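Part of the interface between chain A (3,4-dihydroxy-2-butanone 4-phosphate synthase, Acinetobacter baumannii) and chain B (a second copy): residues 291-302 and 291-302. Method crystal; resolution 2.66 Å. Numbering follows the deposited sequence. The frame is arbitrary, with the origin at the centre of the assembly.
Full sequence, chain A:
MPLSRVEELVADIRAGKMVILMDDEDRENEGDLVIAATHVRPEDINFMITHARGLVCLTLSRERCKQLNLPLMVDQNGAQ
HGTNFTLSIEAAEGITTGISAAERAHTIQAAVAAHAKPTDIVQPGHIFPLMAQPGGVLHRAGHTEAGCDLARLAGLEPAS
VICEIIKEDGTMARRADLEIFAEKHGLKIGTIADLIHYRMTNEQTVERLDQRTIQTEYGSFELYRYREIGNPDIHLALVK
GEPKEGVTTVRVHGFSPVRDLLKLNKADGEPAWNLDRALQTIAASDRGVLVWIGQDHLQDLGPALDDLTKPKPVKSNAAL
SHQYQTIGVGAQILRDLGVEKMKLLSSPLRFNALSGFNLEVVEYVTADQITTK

Chain A (291-302) VWIGQDHLQDLG
Chain B, residues 291-302: VWIGQDHLQDLG

When two copies of one chain meet through the same segment, residues at the centre can pair with their own twins, while contacts away from them tend to be made twice; residues 291-302 of this synthase illustrate the principle. Each segment leaves a strand at W292(A) or W292(B) and continues as loop, largely extended but turned at D296(A) and D296(B) and again from L301(A) and L301(B). The two run antiparallel: H297(A) CA lies 5.6 Å from H297(B) CA, and L298(A) CA 4.9 Å from L298(B) CA. At the centre lies a single antiparallel bridge: L298(A) N donates to L298(B) O, and L298(B) N to L298(A) O, both at 3.1 Å. With phi/psi near -102/127, both leucines point toward the partner, and L298(A) CB stands 4.0 Å from L298(B) CB; chi1 is m and chi2 t. L298(A) CD1 reaches Q299(B) O at 3.5 Å, and L298(B) CD1 lies 3.5 Å from D300(A) CA.

D300(A) and D300(B) cover the most surface. Their CA-CB bonds point sideways, but chi1 t (-167°) brings each carboxylate nearer the other chain. There D300(B) OD1 accepts from W292(A) NE1 at 2.8 Å, near the indole plane, while D300(B) OD2 accepts from Q295(A) N at 3.0 Å. The reciprocal site keeps the indole bond, W292(B) NE1 to D300(A) OD2 at 3.0 Å, but Q295(B) N is 3.5 Å from D300(A) OD1 and is not hydrogen-bonded, so the symmetry is approximate. The tight approach of D300(B) OD2 to G294(A) CA, 3.1 Å, is made where glycine carries no side chain. The oxygen facing each indole also receives a weak bond from the next amide, L301(B) N to D300(B) OD1 at 2.7 Å. Over the face of W292(A), chi1 t and chi2 -87°, lies L301(B), its CB 3.6 Å from W292(A) CE2.

Beside the bridge, the exposed rings of H297(A) and H297(B), chi1 m and chi2 near -60°, stack face to face, planes 7° apart, with H297(A) CG 3.4 Å from H297(B) CG.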

# COMPACT_ATOMS: atom_id res chain seq x y z
N VAL A 291 -15.28 17.96 6.74
CA VAL A 291 -13.86 17.65 6.69
C VAL A 291 -13.67 16.23 6.19
O VAL A 291 -14.51 15.35 6.40
CB VAL A 291 -13.19 17.85 8.07
CG1 VAL A 291 -11.68 17.88 7.93
CG2 VAL A 291 -13.70 19.12 8.72
N TRP A 292 -12.48 15.97 5.64
CA TRP A 292 -12.12 14.65 5.13
C TRP A 292 -10.67 14.39 5.47
O TRP A 292 -9.79 15.17 5.07
CB TRP A 292 -12.34 14.56 3.62
CG TRP A 292 -11.96 13.23 3.04
CD1 TRP A 292 -10.72 12.86 2.60
CD2 TRP A 292 -12.84 12.15 2.71
NE1 TRP A 292 -10.76 11.59 2.07
CE2 TRP A 292 -12.05 11.14 2.11
CE3 TRP A 292 -14.20 11.91 2.91
CZ2 TRP A 292 -12.57 9.88 1.80
CZ3 TRP A 292 -14.72 10.68 2.55
CH2 TRP A 292 -13.90 9.67 2.04
N ILE A 293 -10.41 13.32 6.21
CA ILE A 293 -9.05 12.94 6.55
C ILE A 293 -8.44 12.20 5.37
O ILE A 293 -8.96 11.17 4.94
CB ILE A 293 -9.00 12.06 7.82
CG1 ILE A 293 -10.02 12.51 8.87
CG2 ILE A 293 -7.60 12.10 8.41
CD1 ILE A 293 -10.59 11.34 9.69
N GLY A 294 -7.24 12.62 4.97
CA GLY A 294 -6.46 11.82 4.05
C GLY A 294 -5.99 10.54 4.70
O GLY A 294 -5.56 10.52 5.86
N GLN A 295 -6.08 9.45 3.95
CA GLN A 295 -5.57 8.15 4.36
C GLN A 295 -4.62 7.65 3.28
O GLN A 295 -4.83 7.91 2.09
CB GLN A 295 -6.72 7.14 4.55
CG GLN A 295 -6.92 6.64 5.97
CD GLN A 295 -7.94 5.52 6.05
OE1 GLN A 295 -9.14 5.76 5.87
NE2 GLN A 295 -7.46 4.29 6.13
N ASP A 296 -3.56 6.95 3.70
CA ASP A 296 -2.62 6.41 2.72
C ASP A 296 -3.31 5.43 1.79
O ASP A 296 -3.06 5.45 0.58
CB ASP A 296 -1.46 5.73 3.44
CG ASP A 296 -0.66 6.68 4.29
OD1 ASP A 296 -0.35 7.78 3.80
OD2 ASP A 296 -0.42 6.37 5.48
N HIS A 297 -4.32 4.72 2.29
CA HIS A 297 -5.19 3.89 1.48
C HIS A 297 -6.55 3.85 2.14
O HIS A 297 -6.66 3.95 3.37
CB HIS A 297 -4.62 2.47 1.32
CG HIS A 297 -3.25 2.43 0.72
ND1 HIS A 297 -2.96 2.98 -0.51
CD2 HIS A 297 -2.08 1.96 1.20
CE1 HIS A 297 -1.67 2.84 -0.76
NE2 HIS A 297 -1.11 2.22 0.26
N LEU A 298 -7.59 3.70 1.33
CA LEU A 298 -8.94 3.49 1.83
C LEU A 298 -9.29 2.01 1.74
O LEU A 298 -9.16 1.40 0.67
CB LEU A 298 -9.95 4.32 1.04
CG LEU A 298 -9.88 5.84 1.24
CD1 LEU A 298 -10.97 6.53 0.42
CD2 LEU A 298 -10.01 6.21 2.71
N GLN A 299 -9.71 1.43 2.86
CA GLN A 299 -10.03 0.01 2.89
C GLN A 299 -11.07 -0.31 1.82
O GLN A 299 -12.03 0.43 1.62
CB GLN A 299 -10.56 -0.39 4.27
CG GLN A 299 -10.84 -1.88 4.40
CD GLN A 299 -11.31 -2.27 5.79
OE1 GLN A 299 -11.92 -1.47 6.50
NE2 GLN A 299 -11.18 -3.55 6.11
N ASP A 300 -10.90 -1.47 1.19
CA ASP A 300 -11.86 -1.92 0.20
C ASP A 300 -13.11 -2.48 0.89
O ASP A 300 -13.13 -2.73 2.09
CB ASP A 300 -11.24 -2.98 -0.70
CG ASP A 300 -12.07 -3.26 -1.93
OD1 ASP A 300 -12.02 -4.40 -2.43
OD2 ASP A 300 -12.87 -2.38 -2.32
N LEU A 301 -14.19 -2.58 0.11
CA LEU A 301 -15.48 -2.92 0.69
C LEU A 301 -15.53 -4.38 1.13
O LEU A 301 -16.22 -4.71 2.10
CB LEU A 301 -16.60 -2.64 -0.31
CG LEU A 301 -18.01 -3.01 0.14
CD1 LEU A 301 -18.36 -2.38 1.48
CD2 LEU A 301 -19.02 -2.60 -0.93
N GLY A 302 -14.79 -5.26 0.46
CA GLY A 302 -14.82 -6.67 0.74
C GLY A 302 -14.19 -7.01 2.08
O GLY A 302 -14.80 -7.67 2.92
N VAL B 291 -21.97 -5.59 -9.49
CA VAL B 291 -20.67 -6.18 -9.22
C VAL B 291 -19.76 -5.13 -8.60
O VAL B 291 -20.04 -3.93 -8.63
CB VAL B 291 -20.04 -6.77 -10.50
CG1 VAL B 291 -18.90 -7.71 -10.15
CG2 VAL B 291 -21.10 -7.49 -11.33
N TRP B 292 -18.74 -5.60 -7.88
CA TRP B 292 -17.72 -4.73 -7.30
C TRP B 292 -16.38 -5.43 -7.39
O TRP B 292 -16.25 -6.59 -6.98
CB TRP B 292 -18.05 -4.40 -5.84
CG TRP B 292 -17.06 -3.48 -5.19
CD1 TRP B 292 -15.92 -3.85 -4.53
CD2 TRP B 292 -17.23 -2.08 -4.95
NE1 TRP B 292 -15.34 -2.75 -3.95
CE2 TRP B 292 -16.12 -1.65 -4.20
CE3 TRP B 292 -18.17 -1.13 -5.37
CZ2 TRP B 292 -15.90 -0.31 -3.90
CZ3 TRP B 292 -17.97 0.19 -5.03
CH2 TRP B 292 -16.83 0.60 -4.32
N ILE B 293 -15.42 -4.79 -8.06
CA ILE B 293 -14.08 -5.35 -8.18
C ILE B 293 -13.29 -5.01 -6.92
O ILE B 293 -13.19 -3.84 -6.53
CB ILE B 293 -13.37 -4.80 -9.44
CG1 ILE B 293 -14.30 -4.86 -10.66
CG2 ILE B 293 -12.10 -5.59 -9.72
CD1 ILE B 293 -14.61 -3.50 -11.25
N GLY B 294 -12.71 -6.03 -6.30
CA GLY B 294 -11.71 -5.80 -5.28
C GLY B 294 -10.41 -5.28 -5.87
O GLY B 294 -9.99 -5.70 -6.96
N GLN B 295 -9.85 -4.26 -5.23
CA GLN B 295 -8.46 -3.88 -5.42
C GLN B 295 -7.76 -3.71 -4.08
O GLN B 295 -8.39 -3.43 -3.06
CB GLN B 295 -8.35 -2.59 -6.24
CG GLN B 295 -9.06 -1.39 -5.65
CD GLN B 295 -8.93 -0.14 -6.51
OE1 GLN B 295 -9.30 0.96 -6.07
NE2 GLN B 295 -8.39 -0.28 -7.71
N ASP B 296 -6.45 -3.97 -4.09
CA ASP B 296 -5.69 -4.00 -2.84
C ASP B 296 -5.80 -2.69 -2.07
O ASP B 296 -5.58 -2.67 -0.85
CB ASP B 296 -4.22 -4.32 -3.13
CG ASP B 296 -4.05 -5.55 -4.00
OD1 ASP B 296 -3.89 -6.65 -3.44
OD2 ASP B 296 -4.14 -5.42 -5.24
N HIS B 297 -6.02 -1.58 -2.76
CA HIS B 297 -6.28 -0.31 -2.10
C HIS B 297 -7.24 0.51 -2.95
O HIS B 297 -7.11 0.56 -4.18
CB HIS B 297 -4.99 0.49 -1.88
CG HIS B 297 -3.90 -0.29 -1.20
ND1 HIS B 297 -4.04 -0.80 0.07
CD2 HIS B 297 -2.62 -0.52 -1.56
CE1 HIS B 297 -2.91 -1.38 0.43
NE2 HIS B 297 -2.04 -1.24 -0.55
N LEU B 298 -8.07 1.29 -2.27
CA LEU B 298 -8.97 2.24 -2.92
C LEU B 298 -8.40 3.65 -2.79
O LEU B 298 -8.14 4.12 -1.68
CB LEU B 298 -10.37 2.19 -2.30
CG LEU B 298 -11.23 0.95 -2.51
CD1 LEU B 298 -12.43 1.03 -1.58
CD2 LEU B 298 -11.68 0.79 -3.95
N GLN B 299 -8.30 4.35 -3.92
CA GLN B 299 -7.73 5.69 -3.93
C GLN B 299 -8.47 6.60 -2.95
O GLN B 299 -9.70 6.52 -2.81
CB GLN B 299 -7.78 6.28 -5.33
CG GLN B 299 -7.03 7.60 -5.48
CD GLN B 299 -7.01 8.10 -6.90
OE1 GLN B 299 -7.89 7.79 -7.70
NE2 GLN B 299 -5.98 8.87 -7.24
N ASP B 300 -7.72 7.46 -2.28
CA ASP B 300 -8.27 8.47 -1.40
C ASP B 300 -8.81 9.65 -2.20
O ASP B 300 -8.56 9.79 -3.40
CB ASP B 300 -7.21 8.94 -0.41
CG ASP B 300 -7.78 9.76 0.73
OD1 ASP B 300 -9.00 9.66 0.98
OD2 ASP B 300 -7.03 10.56 1.31
N LEU B 301 -9.63 10.48 -1.54
CA LEU B 301 -10.43 11.46 -2.27
C LEU B 301 -9.56 12.57 -2.84
O LEU B 301 -10.02 13.31 -3.73
CB LEU B 301 -11.51 12.05 -1.36
CG LEU B 301 -12.29 13.24 -1.92
CD1 LEU B 301 -13.00 12.90 -3.23
CD2 LEU B 301 -13.29 13.76 -0.90
N GLY B 302 -8.45 12.88 -2.19
CA GLY B 302 -7.69 14.06 -2.52
C GLY B 302 -7.00 13.97 -3.87
O GLY B 302 -7.05 14.91 -4.66